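Local coordinates for protein histidinol-phosphatase (Listeria monocytogenes serotype 4b str. H7858, PDB 6NLR) that probably hydrolyses histidinol phosphate to histidinol and phosphate in histidine biosynthesis, using a trinuclear metal centre, at residues Thr9-His14 with Ala61-Ser66; Glu21-Lys26 with His260-Ile265; Val38-Leu43 with Gly91-Tyr96. All coordinates share one frame; numbering follows the deposited sequence.

Contact 1 (Thr9-His14 with Ala61-Ser66); sequences TEFCPH and ASMAMS
A61 O sits at the edge of the H14 imidazole, near its plane, while C12 SG lies 3.2 Å above one ring face, over the centre. The F11 ring is touched differently: T9 OG1 lies in plane at its edge, and the selenium of selenomethionine M63 comes up obliquely, 5.4 Å from the ring centroid, in a Met-aromatic contact. In the PHP domain, a member of the TIM-barrel clan, this is where the loop leaving strand 3-7 meets the loop that leads into helix 68-81.

The loop 9-14 is shaped by two small motifs. A type I beta turn runs from T9 to C12, and within it T9 OG1 accepts from F11 N at 3.0 Å, an ST turn; a short hydroxyl side chain suits this place because it can fold back on the backbone. The same hydroxyl bonds to E39 of strand 34-40.

P13 rests CG and CD against the S62 backbone, CG 3.5 Å from S62 O. A proline fits here, offering a compact apolar surface and asking for no partner for its nitrogen. Beside it, F11 O meets M63 CB at 3.6 Å, and F11 CB stands 4.3 Å from M63 SE. M63 CG lies between the backbone N and the carbonyl carbon (chi1 73°), and the long, polarisable side chain then bends at chi3. Beyond the contact, F11 touches M75 and M63 touches Y71, both on helix 68-81.

H14 is a ligand of a manganese ion shared with H40 and H260, so the neighbouring loop borders a metal site. Its tie to that loop is slight: the hydrogen bond from H14 NE2 to A61 O, 3.3 Å, is weak and doubtful, because NE2 also faces the manganese side.

Contact 2 (Glu21-Lys26 with His260-Ile265); sequences EEMVLK and HGVQDI. With MN (manganese (II) ion), chain D.
M23, a selenomethionine on helix 20-29, threads its side chain beside the backbone of G261 and V262, and this is the close-fitting half of the contact. Its CE methyl comes to 3.7 Å from G261 N, with SE a little farther back, and its CG lies 3.8 Å from V262 N. The bend at chi3 (63°) sets CE against the glycine, where no side chain intervenes. On another part of M23, I265 CD1 touches CB at 4.0 Å; a branched, buried isoleucine fills this place well, also touching Y35 of strand 34-40.

No hydrogen bond crosses between the two segments, so between them the contact is made by van der Waals packing. The loop follows strand 253-256, and in the barrel-like PHP fold it is one of those that carry metal ligands at the C-terminal ends of the strands. H260 NE2 binds a manganese ion at 2.2 Å; its ND1 gives its hydrogen to D258 O, which fixes the ring's rotation, and H8 stacks on the ring. Behind it, H260 N donates to D264 OD2 at 2.8 Å, almost straight at 173°, using the anti lone pair of the carboxylate. D18, just before helix 20-29, accepts from V262 N.

Toward solvent the fit slackens and the residues become amphipathic. E22 contributes its CB, 3.7 Å from V262 CG2, and then bends at chi2 to carry its carboxylate away. K26 likewise lends only the root of its chain: CB meets V262 CG1 at 4.0 Å, and CG passes I265, the two side chains running in opposite directions. The ammonium continues outward to a long, weak ion pair with E29.

Contact 3 (Val38-Leu43 with Gly91-Tyr96); sequences VEHAPL and GFEVDY. With MN (manganese (II) ion), chain D; MN (manganese (II) ion), chain E; CO (cobalt (II) ion), chain F.
H40 carries its CG anti to the carbonyl carbon (chi1 -63°), whereas E93 holds CG anti to the backbone N (chi1 -171°) and stays extended beyond it, so that imidazole and carboxylate lie side by side, pointing the same way with planes 27° apart. H40 and E93 form the last of three parallel bridges between strands 34-40 and 87-95, neighbours in the PHP domain's barrel-like fold, and from there both reach the trinuclear centre.

E93 OE1 binds cobalt at 2.2 Å and E93 OE2 binds a manganese ion at 2.1 Å. A glutamate suits the place because its two oxygens can bridge two metals, and its length lifts them off the sheet; S121 also bonds OE2. H6, H8 and D258 join E93 on the cobalt, H123 and H181 on the manganese. H40 NE2 takes the other manganese ion, at 2.1 Å, and H40 CE1 comes within 3.0 Å of E93 OE1, so the two ligands lie in contact across the strands.

The backbones are joined by E93 N to E39 O, 2.9 Å, and A41 N to E93 O, 3.1 Å. On the other face of the sheet from H40 and E93, the F92 ring brings its edge to E39 O, with CD1 against A41 CA, while the small A41 CB packs on F92 CB. E39 turns its carboxylate back to H40 N, with OE2 accepting at 2.9 Å, while OE1 bonds to T9.

Near buried D95, which also accepts from H123, one water donates to A41 O and accepts from D95 N. A second water accepts from H40 ND1 at 2.8 Å, in the plane of the ring, and donates to both E93 O and D95 OD2.

Overall arrangement
Along the chain the segments interleave: 9-14, 21-26, 38-43, 61-66, 91-96 and finally 260-265. Contact 3, on two adjacent strands of the five-stranded mixed sheet, is the most central, about 9 Å from the centre of the chain. The centres of contacts 1 and 3 are about 9 Å apart. Those of contacts 2 and 3 are about 19 Å apart, and those of contacts 1 and 2 about 17 Å. All three converge on one manganese ion, to which each contributes one histidine: H14, H40 and H260. Helix 20-29 of contact 2 leads directly into strand 34-40 of contact 3. Strand ends and loops distant in sequence thus assemble one metal centre, consistent with a metal-dependent phosphatase.

Contact 1 (Thr9-His14 with Ala61-Ser66)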
loop_
_atom_site.group_PDB
_atom_site.type_symbol
_atom_site.label_atom_id
_atom_site.label_comp_id
_atom_site.label_asym_id
_atom_site.label_seq_id
_atom_site.Cartn_x
_atom_site.Cartn_y
_atom_site.Cartn_z
ATOM N N THR A 9 5.756 10.515 4.760
ATOM C CA THR A 9 6.264 11.833 5.199
ATOM C C THR A 9 6.059 12.002 6.700
ATOM O O THR A 9 5.518 11.073 7.346
ATOM C CB THR A 9 5.517 12.953 4.459
ATOM O OG1 THR A 9 4.163 13.024 4.925
ATOM C CG2 THR A 9 5.506 12.750 2.964
ATOM N N GLU A 10 6.426 13.175 7.219
ATOM C CA GLU A 10 6.151 13.591 8.621
ATOM C C GLU A 10 4.635 13.696 8.851
ATOM O O GLU A 10 4.244 13.736 10.018
ATOM C CB GLU A 10 6.881 14.892 8.985
ATOM C CG GLU A 10 6.401 16.143 8.238
ATOM C CD GLU A 10 6.992 16.389 6.842
ATOM O OE1 GLU A 10 7.602 15.456 6.236
ATOM O OE2 GLU A 10 6.800 17.500 6.329
ATOM N N PHE A 11 3.795 13.702 7.812
ATOM C CA PHE A 11 2.310 13.765 7.966
ATOM C C PHE A 11 1.739 12.385 8.327
ATOM O O PHE A 11 0.545 12.271 8.591
ATOM C CB PHE A 11 1.662 14.384 6.724
ATOM C CG PHE A 11 1.815 15.885 6.677
ATOM C CD1 PHE A 11 2.932 16.476 6.103
ATOM C CD2 PHE A 11 0.856 16.715 7.236
ATOM C CE1 PHE A 11 3.077 17.855 6.079
ATOM C CE2 PHE A 11 1.011 18.091 7.229
ATOM C CZ PHE A 11 2.113 18.660 6.639
ATOM N N CYS A 12 2.573 11.350 8.337
ATOM C CA CYS A 12 2.169 9.976 8.712
ATOM C C CYS A 12 2.312 9.820 10.227
ATOM O O CYS A 12 3.434 9.788 10.726
ATOM C CB CYS A 12 3.030 8.942 7.999
ATOM S SG CYS A 12 2.509 7.263 8.395
ATOM N N PRO A 13 1.218 9.675 11.002
ATOM C CA PRO A 13 1.323 9.601 12.465
ATOM C C PRO A 13 2.108 8.367 12.967
ATOM O O PRO A 13 2.675 8.453 14.014
ATOM C CB PRO A 13 -0.137 9.583 12.978
ATOM C CG PRO A 13 -0.981 9.987 11.766
ATOM C CD PRO A 13 -0.178 9.566 10.541
ATOM N N HIS A 14 2.192 7.277 12.197
ATOM C CA HIS A 14 2.913 6.037 12.601
ATOM C C HIS A 14 4.305 5.959 11.954
ATOM O O HIS A 14 4.958 4.919 12.109
ATOM C CB HIS A 14 2.089 4.787 12.270
ATOM C CG HIS A 14 1.671 4.664 10.843
ATOM N ND1 HIS A 14 2.421 4.024 9.880
ATOM C CD2 HIS A 14 0.541 5.069 10.225
ATOM C CE1 HIS A 14 1.777 4.070 8.730
ATOM N NE2 HIS A 14 0.629 4.707 8.910
ATOM N N ALA A 61 -3.408 5.610 11.886
ATOM C CA ALA A 61 -3.439 5.164 10.474
ATOM C C ALA A 61 -3.101 6.328 9.538
ATOM O O ALA A 61 -2.384 6.108 8.554
ATOM C CB ALA A 61 -4.784 4.568 10.133
ATOM N N SER A 62 -3.644 7.518 9.774
ATOM C CA SER A 62 -3.523 8.594 8.763
ATOM C C SER A 62 -3.751 9.950 9.394
ATOM O O SER A 62 -4.260 10.038 10.498
ATOM C CB SER A 62 -4.480 8.338 7.632
ATOM O OG SER A 62 -5.799 8.477 8.095
HETATM N N MSE A 63 -3.368 10.992 8.656
HETATM C CA MSE A 63 -3.598 12.362 9.076
HETATM C C MSE A 63 -5.102 12.661 9.101
HETATM O O MSE A 63 -5.913 11.893 8.573
HETATM C CB MSE A 63 -2.866 13.301 8.109
HETATM C CG MSE A 63 -3.525 13.413 6.749
HETATM SE SE MSE A 63 -2.441 14.433 5.461
HETATM C CE MSE A 63 -1.896 13.142 4.128
ATOM N N ALA A 64 -5.454 13.802 9.711
ATOM C CA ALA A 64 -6.817 14.306 9.736
ATOM C C ALA A 64 -7.103 15.100 8.463
ATOM O O ALA A 64 -6.190 15.607 7.827
ATOM C CB ALA A 64 -7.017 15.177 10.960
HETATM N N MSE A 65 -8.390 15.234 8.142
HETATM C CA MSE A 65 -8.850 16.052 7.029
HETATM C C MSE A 65 -8.263 17.462 7.126
HETATM O O MSE A 65 -7.829 18.021 6.130
HETATM C CB MSE A 65 -10.383 16.090 7.004
HETATM C CG MSE A 65 -11.026 14.787 6.547
HETATM SE SE MSE A 65 -10.767 14.381 4.615
HETATM C CE MSE A 65 -11.631 15.962 3.822
ATOM N N SER A 66 -8.217 18.029 8.335
ATOM C CA SER A 66 -7.751 19.396 8.512
ATOM C C SER A 66 -6.254 19.532 8.181
ATOM O O SER A 66 -5.811 20.661 7.963
ATOM C CB SER A 66 -8.049 19.878 9.898
ATOM O OG SER A 66 -7.426 19.038 10.849
#

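Contact 2 (Glu21-Lys26 with His260-Ile265)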
loop_
_atom_site.group_PDB
_atom_site.type_symbol
_atom_site.label_atom_id
_atom_site.label_comp_id
_atom_site.label_asym_id
_atom_site.label_seq_id
_atom_site.Cartn_x
_atom_site.Cartn_y
_atom_site.Cartn_z
ATOM N N GLU A 21 11.916 16.309 3.323
ATOM C CA GLU A 21 13.055 16.950 2.627
ATOM C C GLU A 21 14.305 16.074 2.751
ATOM O O GLU A 21 15.017 15.953 1.756
ATOM C CB GLU A 21 13.347 18.330 3.214
ATOM C CG GLU A 21 14.409 19.069 2.434
ATOM C CD GLU A 21 14.165 20.570 2.360
ATOM O OE1 GLU A 21 13.211 21.067 3.022
ATOM O OE2 GLU A 21 14.887 21.228 1.615
ATOM N N GLU A 22 14.571 15.516 3.935
ATOM C CA GLU A 22 15.773 14.667 4.185
ATOM C C GLU A 22 15.607 13.363 3.397
ATOM O O GLU A 22 16.593 12.828 2.901
ATOM C CB GLU A 22 16.011 14.426 5.682
ATOM C CG GLU A 22 16.281 15.698 6.485
ATOM C CD GLU A 22 17.303 16.689 5.926
ATOM O OE1 GLU A 22 18.484 16.301 5.766
ATOM O OE2 GLU A 22 16.921 17.869 5.653
HETATM N N MSE A 23 14.360 12.885 3.251
HETATM C CA MSE A 23 14.099 11.676 2.480
HETATM C C MSE A 23 14.390 11.939 0.994
HETATM O O MSE A 23 15.030 11.129 0.322
HETATM C CB MSE A 23 12.667 11.185 2.729
HETATM C CG MSE A 23 12.386 10.875 4.174
HETATM SE SE MSE A 23 10.509 10.443 4.480
HETATM C CE MSE A 23 10.350 8.822 3.402
ATOM N N VAL A 24 13.969 13.107 0.494
ATOM C CA VAL A 24 14.165 13.456 -0.903
ATOM C C VAL A 24 15.663 13.616 -1.179
ATOM O O VAL A 24 16.131 13.114 -2.210
ATOM C CB VAL A 24 13.347 14.708 -1.268
ATOM C CG1 VAL A 24 13.872 15.420 -2.514
ATOM C CG2 VAL A 24 11.877 14.345 -1.423
ATOM N N LEU A 25 16.406 14.269 -0.280
ATOM C CA LEU A 25 17.871 14.456 -0.439
ATOM C C LEU A 25 18.546 13.080 -0.498
ATOM O O LEU A 25 19.492 12.908 -1.301
ATOM C CB LEU A 25 18.424 15.322 0.699
ATOM C CG LEU A 25 18.161 16.829 0.578
ATOM C CD1 LEU A 25 18.446 17.555 1.907
ATOM C CD2 LEU A 25 19.006 17.433 -0.551
ATOM N N LYS A 26 18.089 12.120 0.306
ATOM C CA LYS A 26 18.653 10.747 0.286
ATOM C C LYS A 26 18.305 10.066 -1.048
ATOM O O LYS A 26 19.183 9.420 -1.617
ATOM C CB LYS A 26 18.140 9.909 1.458
ATOM C CG LYS A 26 18.804 8.547 1.585
ATOM C CD LYS A 26 20.234 8.626 1.985
ATOM C CE LYS A 26 20.865 7.261 2.135
ATOM N NZ LYS A 26 22.249 7.393 2.662
ATOM N N HIS A 260 9.088 5.224 5.390
ATOM C CA HIS A 260 8.501 6.028 6.490
ATOM C C HIS A 260 9.591 6.882 7.153
ATOM O O HIS A 260 9.289 7.575 8.172
ATOM C CB HIS A 260 7.768 5.094 7.447
ATOM C CG HIS A 260 6.456 4.665 6.892
ATOM N ND1 HIS A 260 6.342 3.785 5.844
ATOM C CD2 HIS A 260 5.194 5.011 7.223
ATOM C CE1 HIS A 260 5.073 3.585 5.566
ATOM N NE2 HIS A 260 4.346 4.326 6.377
ATOM N N GLY A 261 10.787 6.880 6.562
ATOM C CA GLY A 261 11.947 7.637 7.042
ATOM C C GLY A 261 13.113 7.525 6.080
ATOM O O GLY A 261 13.025 6.741 5.117
ATOM N N VAL A 262 14.169 8.282 6.358
ATOM C CA VAL A 262 15.411 8.373 5.543
ATOM C C VAL A 262 16.049 6.984 5.406
ATOM O O VAL A 262 16.518 6.659 4.312
ATOM C CB VAL A 262 16.376 9.394 6.171
ATOM C CG1 VAL A 262 17.715 9.442 5.446
ATOM C CG2 VAL A 262 15.741 10.780 6.203
ATOM N N GLN A 263 16.068 6.189 6.474
ATOM C CA GLN A 263 16.814 4.906 6.500
ATOM C C GLN A 263 16.156 3.917 5.539
ATOM O O GLN A 263 16.841 3.023 5.091
ATOM C CB GLN A 263 16.895 4.339 7.919
ATOM C CG GLN A 263 17.806 5.148 8.838
ATOM C CD GLN A 263 19.191 5.394 8.284
ATOM O OE1 GLN A 263 19.488 6.476 7.761
ATOM N NE2 GLN A 263 20.047 4.386 8.398
ATOM N N ASP A 264 14.877 4.091 5.235
ATOM C CA ASP A 264 14.108 3.183 4.349
ATOM C C ASP A 264 14.399 3.479 2.873
ATOM O O ASP A 264 14.100 2.627 2.027
ATOM C CB ASP A 264 12.608 3.356 4.577
ATOM C CG ASP A 264 12.115 2.918 5.939
ATOM O OD1 ASP A 264 12.852 2.179 6.638
ATOM O OD2 ASP A 264 10.968 3.289 6.281
ATOM N N ILE A 265 14.860 4.682 2.540
ATOM C CA ILE A 265 14.954 5.123 1.118
ATOM C C ILE A 265 15.878 4.157 0.365
ATOM O O ILE A 265 16.963 3.886 0.863
ATOM C CB ILE A 265 15.420 6.591 1.013
ATOM C CG1 ILE A 265 14.367 7.553 1.591
ATOM C CG2 ILE A 265 15.779 6.944 -0.419
ATOM C CD1 ILE A 265 13.172 7.733 0.732
HETATM MN MN MN D . 2.230 3.944 6.658
#

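Contact 3 (Val38-Leu43 with Gly91-Tyr96)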
loop_
_atom_site.group_PDB
_atom_site.type_symbol
_atom_site.label_atom_id
_atom_site.label_comp_id
_atom_site.label_asym_id
_atom_site.label_seq_id
_atom_site.Cartn_x
_atom_site.Cartn_y
_atom_site.Cartn_z
ATOM N N VAL A 38 3.007 9.577 -1.488
ATOM C CA VAL A 38 1.635 9.036 -1.462
ATOM C C VAL A 38 1.270 8.780 0.000
ATOM O O VAL A 38 1.228 7.615 0.453
ATOM C CB VAL A 38 1.495 7.814 -2.394
ATOM C CG1 VAL A 38 1.447 8.272 -3.845
ATOM C CG2 VAL A 38 2.612 6.802 -2.205
ATOM N N GLU A 39 1.028 9.863 0.719
ATOM C CA GLU A 39 0.720 9.805 2.160
ATOM C C GLU A 39 -0.642 9.125 2.353
ATOM O O GLU A 39 -1.520 9.225 1.453
ATOM C CB GLU A 39 0.756 11.204 2.759
ATOM C CG GLU A 39 0.763 11.167 4.261
ATOM C CD GLU A 39 1.828 10.221 4.807
ATOM O OE1 GLU A 39 2.978 10.652 4.923
ATOM O OE2 GLU A 39 1.476 9.054 5.082
ATOM N N HIS A 40 -0.835 8.460 3.493
ATOM C CA HIS A 40 -2.145 7.857 3.841
ATOM C C HIS A 40 -3.257 8.903 3.809
ATOM O O HIS A 40 -3.136 9.930 4.512
ATOM C CB HIS A 40 -2.082 7.235 5.222
ATOM C CG HIS A 40 -1.111 6.123 5.274
ATOM N ND1 HIS A 40 -1.382 4.908 4.688
ATOM C CD2 HIS A 40 0.109 6.041 5.841
ATOM C CE1 HIS A 40 -0.358 4.096 4.899
ATOM N NE2 HIS A 40 0.567 4.775 5.600
ATOM N N ALA A 41 -4.312 8.655 3.030
ATOM C CA ALA A 41 -5.507 9.530 2.995
ATOM C C ALA A 41 -6.221 9.419 4.334
ATOM O O ALA A 41 -6.264 8.333 4.897
ATOM C CB ALA A 41 -6.432 9.144 1.872
ATOM N N PRO A 42 -6.809 10.510 4.863
ATOM C CA PRO A 42 -7.655 10.437 6.054
ATOM C C PRO A 42 -8.760 9.366 5.968
ATOM O O PRO A 42 -9.359 9.214 4.909
ATOM C CB PRO A 42 -8.290 11.837 6.121
ATOM C CG PRO A 42 -7.274 12.737 5.445
ATOM C CD PRO A 42 -6.686 11.877 4.336
ATOM N N LEU A 43 -8.995 8.629 7.062
ATOM C CA LEU A 43 -10.061 7.584 7.100
ATOM C C LEU A 43 -11.427 8.244 7.242
ATOM O O LEU A 43 -11.494 9.327 7.787
ATOM C CB LEU A 43 -9.833 6.620 8.256
ATOM C CG LEU A 43 -8.515 5.856 8.227
ATOM C CD1 LEU A 43 -8.410 4.967 9.454
ATOM C CD2 LEU A 43 -8.412 5.028 6.968
ATOM N N GLY A 91 0.415 12.572 -4.164
ATOM C CA GLY A 91 -0.915 11.956 -4.091
ATOM C C GLY A 91 -1.102 11.265 -2.770
ATOM O O GLY A 91 -0.523 11.716 -1.755
ATOM N N PHE A 92 -1.923 10.229 -2.768
ATOM C CA PHE A 92 -2.267 9.478 -1.547
ATOM C C PHE A 92 -2.094 7.990 -1.773
ATOM O O PHE A 92 -2.305 7.491 -2.909
ATOM C CB PHE A 92 -3.723 9.757 -1.167
ATOM C CG PHE A 92 -3.985 11.202 -0.854
ATOM C CD1 PHE A 92 -3.566 11.752 0.352
ATOM C CD2 PHE A 92 -4.611 12.016 -1.784
ATOM C CE1 PHE A 92 -3.782 13.093 0.636
ATOM C CE2 PHE A 92 -4.861 13.346 -1.480
ATOM C CZ PHE A 92 -4.450 13.877 -0.275
ATOM N N GLU A 93 -1.751 7.303 -0.687
ATOM C CA GLU A 93 -2.081 5.884 -0.487
ATOM C C GLU A 93 -3.509 5.887 0.052
ATOM O O GLU A 93 -3.723 6.258 1.236
ATOM C CB GLU A 93 -1.114 5.173 0.445
ATOM C CG GLU A 93 -1.354 3.670 0.439
ATOM C CD GLU A 93 -0.443 2.864 1.339
ATOM O OE1 GLU A 93 0.396 3.489 2.017
ATOM O OE2 GLU A 93 -0.575 1.615 1.346
ATOM N N VAL A 94 -4.446 5.544 -0.827
ATOM C CA VAL A 94 -5.897 5.569 -0.545
ATOM C C VAL A 94 -6.287 4.199 -0.002
ATOM O O VAL A 94 -6.055 3.202 -0.682
ATOM C CB VAL A 94 -6.682 5.958 -1.804
ATOM C CG1 VAL A 94 -8.167 6.035 -1.516
ATOM C CG2 VAL A 94 -6.172 7.279 -2.378
ATOM N N ASP A 95 -6.876 4.165 1.190
ATOM C CA ASP A 95 -7.488 2.928 1.729
ATOM C C ASP A 95 -8.691 2.577 0.855
ATOM O O ASP A 95 -9.556 3.464 0.627
ATOM C CB ASP A 95 -7.900 3.092 3.190
ATOM C CG ASP A 95 -6.742 2.823 4.119
ATOM O OD1 ASP A 95 -6.518 1.627 4.454
ATOM O OD2 ASP A 95 -6.042 3.792 4.425
ATOM N N TYR A 96 -8.749 1.332 0.397
ATOM C CA TYR A 96 -10.013 0.709 -0.042
ATOM C C TYR A 96 -10.736 0.278 1.242
ATOM O O TYR A 96 -10.243 -0.613 1.976
ATOM C CB TYR A 96 -9.812 -0.418 -1.052
ATOM C CG TYR A 96 -11.139 -0.931 -1.532
ATOM C CD1 TYR A 96 -11.949 -0.138 -2.341
ATOM C CD2 TYR A 96 -11.648 -2.138 -1.090
ATOM C CE1 TYR A 96 -13.211 -0.561 -2.728
ATOM C CE2 TYR A 96 -12.897 -2.582 -1.494
ATOM C CZ TYR A 96 -13.677 -1.785 -2.309
ATOM O OH TYR A 96 -14.897 -2.215 -2.692
HETATM MN MN MN D . 2.230 3.944 6.658
HETATM MN MN MN E . -0.017 0.269 2.831
HETATM CO CO CO F . 2.435 2.827 2.317
HETATM O O HOH W 1 -3.555 4.226 3.102
HETATM O O HOH W 2 -6.772 6.029 3.463
HETATM O O HOH W 3 0.725 -1.413 4.250
HETATM O O HOH W 4 1.661 0.763 2.406
#